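Local coordinates for protein kinase domain-containing protein (Chaetomium thermophilum, PDB 6Z3U) that probably phosphorylates serine and threonine residues using ATP, as the CDK7-type cyclin-dependent kinase of the CAK complex, which acts in transcription and the cell cycle, at residues His218-Pro223 and Phe239-Ser244; Asp278-Gly283 and Arg362-Asp367. One frame throughout, in Å; residues are numbered along the deposited sequence.

Contact 1. Residues His218-Pro223 and Phe239-Ser244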
loop_
_atom_site.group_PDB
_atom_site.type_symbol
_atom_site.label_atom_id
_atom_site.label_comp_id
_atom_site.label_asym_id
_atom_site.label_seq_id
_atom_site.Cartn_x
_atom_site.Cartn_y
_atom_site.Cartn_z
ATOM N N HIS B 218 -1.222 7.361 8.067
ATOM C CA HIS B 218 0.003 8.095 7.763
ATOM C C HIS B 218 1.043 7.915 8.865
ATOM O O HIS B 218 2.205 7.602 8.588
ATOM C CB HIS B 218 -0.317 9.577 7.560
ATOM C CG HIS B 218 0.856 10.395 7.127
ATOM N ND1 HIS B 218 1.733 10.971 8.022
ATOM C CD2 HIS B 218 1.294 10.744 5.894
ATOM C CE1 HIS B 218 2.662 11.634 7.358
ATOM N NE2 HIS B 218 2.420 11.512 6.066
ATOM N N ARG B 219 0.640 8.123 10.118
ATOM C CA ARG B 219 1.459 7.807 11.289
ATOM C C ARG B 219 2.747 8.625 11.341
ATOM O O ARG B 219 3.768 8.163 11.855
ATOM C CB ARG B 219 1.770 6.308 11.373
ATOM C CG ARG B 219 0.525 5.430 11.305
ATOM C CD ARG B 219 0.823 3.944 11.439
ATOM N NE ARG B 219 1.995 3.510 10.692
ATOM C CZ ARG B 219 2.394 2.245 10.612
ATOM N NH1 ARG B 219 1.707 1.289 11.225
ATOM N NH2 ARG B 219 3.475 1.934 9.913
ATOM N N ASP B 220 2.720 9.847 10.807
ATOM C CA ASP B 220 3.813 10.786 11.029
ATOM C C ASP B 220 3.418 12.201 10.627
ATOM O O ASP B 220 4.200 12.907 9.980
ATOM C CB ASP B 220 5.068 10.369 10.263
ATOM C CG ASP B 220 6.321 11.056 10.786
ATOM O OD1 ASP B 220 6.264 11.631 11.895
ATOM O OD2 ASP B 220 7.359 11.027 10.090
ATOM N N ILE B 221 2.219 12.629 11.005
ATOM C CA ILE B 221 1.751 13.964 10.653
ATOM C C ILE B 221 2.384 14.989 11.581
ATOM O O ILE B 221 2.310 14.872 12.811
ATOM C CB ILE B 221 0.215 14.038 10.690
ATOM C CG1 ILE B 221 -0.363 13.201 9.546
ATOM C CG2 ILE B 221 -0.246 15.480 10.614
ATOM C CD1 ILE B 221 -1.862 13.063 9.578
ATOM N N LYS B 222 3.007 15.999 10.987
ATOM C CA LYS B 222 3.615 17.101 11.715
ATOM C C LYS B 222 3.810 18.250 10.738
ATOM O O LYS B 222 3.713 18.055 9.517
ATOM C CB LYS B 222 4.949 16.683 12.357
ATOM C CG LYS B 222 5.871 15.920 11.423
ATOM C CD LYS B 222 7.216 15.639 12.079
ATOM C CE LYS B 222 8.091 14.755 11.205
ATOM N NZ LYS B 222 9.440 14.552 11.800
ATOM N N PRO B 223 4.077 19.461 11.232
ATOM C CA PRO B 223 4.143 20.615 10.317
ATOM C C PRO B 223 5.150 20.460 9.187
ATOM O O PRO B 223 4.828 20.772 8.032
ATOM C CB PRO B 223 4.502 21.775 11.257
ATOM C CG PRO B 223 3.990 21.353 12.589
ATOM C CD PRO B 223 4.196 19.870 12.645
ATOM N N PHE B 239 5.399 9.780 3.617
ATOM C CA PHE B 239 4.644 8.561 3.877
ATOM C C PHE B 239 5.544 7.397 4.282
ATOM O O PHE B 239 5.132 6.237 4.187
ATOM C CB PHE B 239 3.812 8.186 2.648
ATOM C CG PHE B 239 2.483 8.883 2.580
ATOM C CD1 PHE B 239 2.383 10.182 2.115
ATOM C CD2 PHE B 239 1.326 8.227 2.966
ATOM C CE1 PHE B 239 1.159 10.819 2.052
ATOM C CE2 PHE B 239 0.101 8.858 2.903
ATOM C CZ PHE B 239 0.017 10.155 2.446
ATOM N N GLY B 240 6.755 7.686 4.755
ATOM C CA GLY B 240 7.706 6.639 5.077
ATOM C C GLY B 240 7.306 5.754 6.236
ATOM O O GLY B 240 7.917 4.697 6.422
ATOM N N LEU B 241 6.296 6.150 7.008
ATOM C CA LEU B 241 5.816 5.356 8.132
ATOM C C LEU B 241 4.387 4.869 7.925
ATOM O O LEU B 241 3.803 4.281 8.844
ATOM C CB LEU B 241 5.910 6.160 9.432
ATOM C CG LEU B 241 7.297 6.283 10.063
ATOM C CD1 LEU B 241 7.213 7.033 11.376
ATOM C CD2 LEU B 241 7.914 4.918 10.288
ATOM N N ALA B 242 3.821 5.075 6.741
ATOM C CA ALA B 242 2.425 4.747 6.507
ATOM C C ALA B 242 2.211 3.238 6.531
ATOM O O ALA B 242 3.146 2.444 6.391
ATOM C CB ALA B 242 1.961 5.314 5.165
ATOM N N ARG B 243 0.951 2.847 6.714
ATOM C CA ARG B 243 0.583 1.438 6.689
ATOM C C ARG B 243 -0.908 1.315 6.416
ATOM O O ARG B 243 -1.702 2.161 6.838
ATOM C CB ARG B 243 0.931 0.755 8.018
ATOM C CG ARG B 243 0.889 -0.764 7.982
ATOM C CD ARG B 243 0.294 -1.335 9.258
ATOM N NE ARG B 243 0.574 -2.761 9.407
ATOM C CZ ARG B 243 -0.089 -3.729 8.779
ATOM N NH1 ARG B 243 -1.079 -3.432 7.946
ATOM N NH2 ARG B 243 0.242 -4.998 8.980
ATOM N N SER B 244 -1.276 0.251 5.708
ATOM C CA SER B 244 -2.678 -0.030 5.446
ATOM C C SER B 244 -3.375 -0.465 6.729
ATOM O O SER B 244 -2.756 -1.020 7.641
ATOM C CB SER B 244 -2.820 -1.122 4.386
ATOM O OG SER B 244 -2.338 -0.685 3.127
#

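Contact 2. Residues Asp278-Gly283 and Arg362-Asp367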
loop_
_atom_site.group_PDB
_atom_site.type_symbol
_atom_site.label_atom_id
_atom_site.label_comp_id
_atom_site.label_asym_id
_atom_site.label_seq_id
_atom_site.Cartn_x
_atom_site.Cartn_y
_atom_site.Cartn_z
ATOM N N ASP B 278 -4.078 9.139 13.946
ATOM C CA ASP B 278 -3.733 10.262 13.079
ATOM C C ASP B 278 -4.494 11.526 13.460
ATOM O O ASP B 278 -3.949 12.631 13.369
ATOM C CB ASP B 278 -4.001 9.914 11.614
ATOM C CG ASP B 278 -2.886 9.095 10.994
ATOM O OD1 ASP B 278 -1.730 9.208 11.452
ATOM O OD2 ASP B 278 -3.165 8.350 10.033
ATOM N N ILE B 279 -5.755 11.388 13.876
ATOM C CA ILE B 279 -6.543 12.558 14.252
ATOM C C ILE B 279 -5.878 13.294 15.408
ATOM O O ILE B 279 -5.867 14.530 15.450
ATOM C CB ILE B 279 -7.986 12.138 14.591
ATOM C CG1 ILE B 279 -8.867 12.180 13.339
ATOM C CG2 ILE B 279 -8.574 13.024 15.668
ATOM C CD1 ILE B 279 -8.367 11.330 12.204
ATOM N N TRP B 280 -5.299 12.552 16.353
ATOM C CA TRP B 280 -4.606 13.187 17.469
ATOM C C TRP B 280 -3.469 14.071 16.976
ATOM O O TRP B 280 -3.307 15.207 17.434
ATOM C CB TRP B 280 -4.067 12.126 18.426
ATOM C CG TRP B 280 -3.271 12.692 19.564
ATOM C CD1 TRP B 280 -1.962 13.087 19.537
ATOM C CD2 TRP B 280 -3.727 12.910 20.903
ATOM N NE1 TRP B 280 -1.580 13.545 20.775
ATOM C CE2 TRP B 280 -2.646 13.446 21.630
ATOM C CE3 TRP B 280 -4.945 12.706 21.556
ATOM C CZ2 TRP B 280 -2.747 13.778 22.978
ATOM C CZ3 TRP B 280 -5.044 13.038 22.892
ATOM C CH2 TRP B 280 -3.952 13.567 23.590
ATOM N N SER B 281 -2.657 13.556 16.052
ATOM C CA SER B 281 -1.576 14.363 15.498
ATOM C C SER B 281 -2.116 15.624 14.841
ATOM O O SER B 281 -1.523 16.702 14.968
ATOM C CB SER B 281 -0.773 13.538 14.497
ATOM O OG SER B 281 -0.141 12.450 15.147
ATOM N N VAL B 282 -3.244 15.514 14.137
ATOM C CA VAL B 282 -3.875 16.702 13.572
ATOM C C VAL B 282 -4.235 17.680 14.680
ATOM O O VAL B 282 -4.011 18.891 14.560
ATOM C CB VAL B 282 -5.106 16.306 12.742
ATOM C CG1 VAL B 282 -5.939 17.527 12.411
ATOM C CG2 VAL B 282 -4.667 15.602 11.476
ATOM N N GLY B 283 -4.794 17.171 15.778
ATOM C CA GLY B 283 -5.105 18.038 16.901
ATOM C C GLY B 283 -3.890 18.792 17.405
ATOM O O GLY B 283 -3.989 19.955 17.797
ATOM N N ARG B 362 -12.309 17.959 20.446
ATOM C CA ARG B 362 -12.747 16.636 20.017
ATOM C C ARG B 362 -11.598 15.821 19.440
ATOM O O ARG B 362 -11.610 14.589 19.534
ATOM C CB ARG B 362 -13.877 16.751 18.995
ATOM C CG ARG B 362 -15.151 17.372 19.548
ATOM C CD ARG B 362 -16.342 17.119 18.635
ATOM N NE ARG B 362 -17.474 17.990 18.951
ATOM C CZ ARG B 362 -18.340 17.774 19.936
ATOM N NH1 ARG B 362 -18.213 16.711 20.720
ATOM N NH2 ARG B 362 -19.337 18.625 20.140
ATOM N N THR B 363 -10.602 16.479 18.839
ATOM C CA THR B 363 -9.462 15.755 18.294
ATOM C C THR B 363 -8.497 15.281 19.372
ATOM O O THR B 363 -7.683 14.392 19.106
ATOM C CB THR B 363 -8.687 16.625 17.302
ATOM O OG1 THR B 363 -8.131 17.754 17.989
ATOM C CG2 THR B 363 -9.590 17.109 16.181
ATOM N N LEU B 364 -8.571 15.845 20.575
ATOM C CA LEU B 364 -7.661 15.509 21.662
ATOM C C LEU B 364 -8.386 14.771 22.783
ATOM O O LEU B 364 -8.144 15.010 23.968
ATOM C CB LEU B 364 -6.983 16.765 22.201
ATOM C CG LEU B 364 -6.234 17.594 21.156
ATOM C CD1 LEU B 364 -5.504 18.761 21.815
ATOM C CD2 LEU B 364 -5.265 16.731 20.360
ATOM N N GLN B 365 -9.290 13.867 22.416
ATOM C CA GLN B 365 -9.908 12.977 23.386
ATOM C C GLN B 365 -8.940 11.854 23.731
ATOM O O GLN B 365 -8.347 11.238 22.841
ATOM C CB GLN B 365 -11.214 12.403 22.839
ATOM C CG GLN B 365 -12.298 13.444 22.619
ATOM C CD GLN B 365 -12.707 14.122 23.909
ATOM O OE1 GLN B 365 -13.300 13.501 24.791
ATOM N NE2 GLN B 365 -12.381 15.402 24.030
ATOM N N LEU B 366 -8.789 11.586 25.028
ATOM C CA LEU B 366 -7.833 10.575 25.466
ATOM C C LEU B 366 -8.192 9.204 24.910
ATOM O O LEU B 366 -7.362 8.539 24.278
ATOM C CB LEU B 366 -7.777 10.549 26.992
ATOM C CG LEU B 366 -7.291 11.853 27.626
ATOM C CD1 LEU B 366 -7.575 11.865 29.115
ATOM C CD2 LEU B 366 -5.807 12.049 27.363
ATOM N N ASP B 367 -9.423 8.767 25.128
ATOM C CA ASP B 367 -9.859 7.474 24.615
ATOM C C ASP B 367 -10.071 7.584 23.110
ATOM O O ASP B 367 -10.945 8.344 22.673
ATOM C CB ASP B 367 -11.141 7.043 25.314
ATOM C CG ASP B 367 -11.504 5.604 25.027
ATOM O OD1 ASP B 367 -10.932 5.015 24.087
ATOM O OD2 ASP B 367 -12.360 5.057 25.753
#

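Contact 1. Residues His218-Pro223 and Phe239-Ser244
The imidazole of His218 meets the phenyl ring of Phe239 edge to face: CD2 stands over the centre of the phenyl, 3.7 Å from Phe239 CZ. The two ring planes are 76° apart. CG of His218 is anti to the backbone N (chi1 -175°), which carries the ring to the phenyl although the side chain sets out from the backbone pointing away. The guanidinium of Arg219 is the second flat group. At its edge, close to its plane, lies Leu241 O, which accepts two bent hydrogen bonds side-on, from Arg219 NE (2.7 Å) and Arg219 NH2 (2.6 Å). Over one face, offset toward the rim, rests CB of Arg243, 3.3 Å from Arg219 CZ. The two guanidinium planes are turned 76° apart, and Arg219 NH1 and Arg243 NE, 4.6 Å from each other, bring like charges near without contact, which may cost some repulsion. An alanine in place of Arg219 would probably leave Leu241 O without these two donors and open a gap beside Arg243 CB. Leu241 CD1 packs on Asp220 CB at 4.1 Å, the two side chains crossing at a slant.

His218-Pro223 belongs to the HRD catalytic loop of protein kinases, with Asp220 the predicted proton acceptor, its OD1 bonded to Thr258 OG1. Phe239 and Gly240 belong to the DFG motif with Asp238, so the contact ties the catalytic loop to the start of the activation segment. Strand 243-244 pairs antiparallel with strand 216-217 through Arg243 and Leu217. Helix 136-148 covers this side: Leu145 and Leu148 touch Phe239, and Tyr144 touches Ala242. Phe239 also touches Cys211 of helix 194-213.

Contact 2. Residues Asp278-Gly283 and Arg362-Asp367
Trp280 lays one face of its indole under the side chain of Leu364, whose CD2 sits over the six-membered ring, 4.2 Å from the centroid and 13° off the ring normal, a CH-pi contact. CG of Trp280 is anti to the backbone N (chi1 177°), which swings the indole off helix 276-291 and over to the loop Leu364-Asp367 that follows helix 353-363. There Gln365 O lies at the edge of the indole, near the ring plane, 3.8 Å from Trp280 CZ3. Leu366 CD2 comes obliquely to Trp280 CH2, a looser contact at 4.5 Å.

At Gly283, about one turn farther along the helix and without a side chain, the two segments come close: its CA lies 3.2 Å from Thr363 OG1 and 3.7 Å from Leu364 CD2. The hydroxyl of Thr363 is bonded to Leu360 O, a turn back in its own helix, while its CB meets CG2 of Ile279 at 4.0 Å. No hydrogen bond crosses between the two segments, so the join rests on apolar packing and close backbone approach.

The contact is buried in the helical C-lobe of the kinase, joining helix 276-291 to the C-terminal end of helix 353-363 and the loop beyond it. Arg371 binds Gln365 O and Leu366 O and also packs on Trp280. Ile308 of helix 301-311 touches both Trp280 and Leu366, Met377 of helix 374-378 packs on Ile279 and Thr363, and Val282 turns to helix 194-213, where it meets Met201, Leu204 and Val208.

Contact 1 closes along the chain before contact 2 opens, and both lie within the kinase domain, their centres about 15 Å apart. They join directly through Asp278, the first residue of contact 2: its OD1 takes a probable hydrogen bond from the backbone N of Arg219, and its OD2 one from that of His218. Ile221 adds packing against Ser281 and Val282. Helix 276-291 thus faces the catalytic loop with some of its residues and the end of helix 353-363 with others, while helix 194-213 touches both contacts. The catalytic loop is in this way tied to the helical body of the C-lobe.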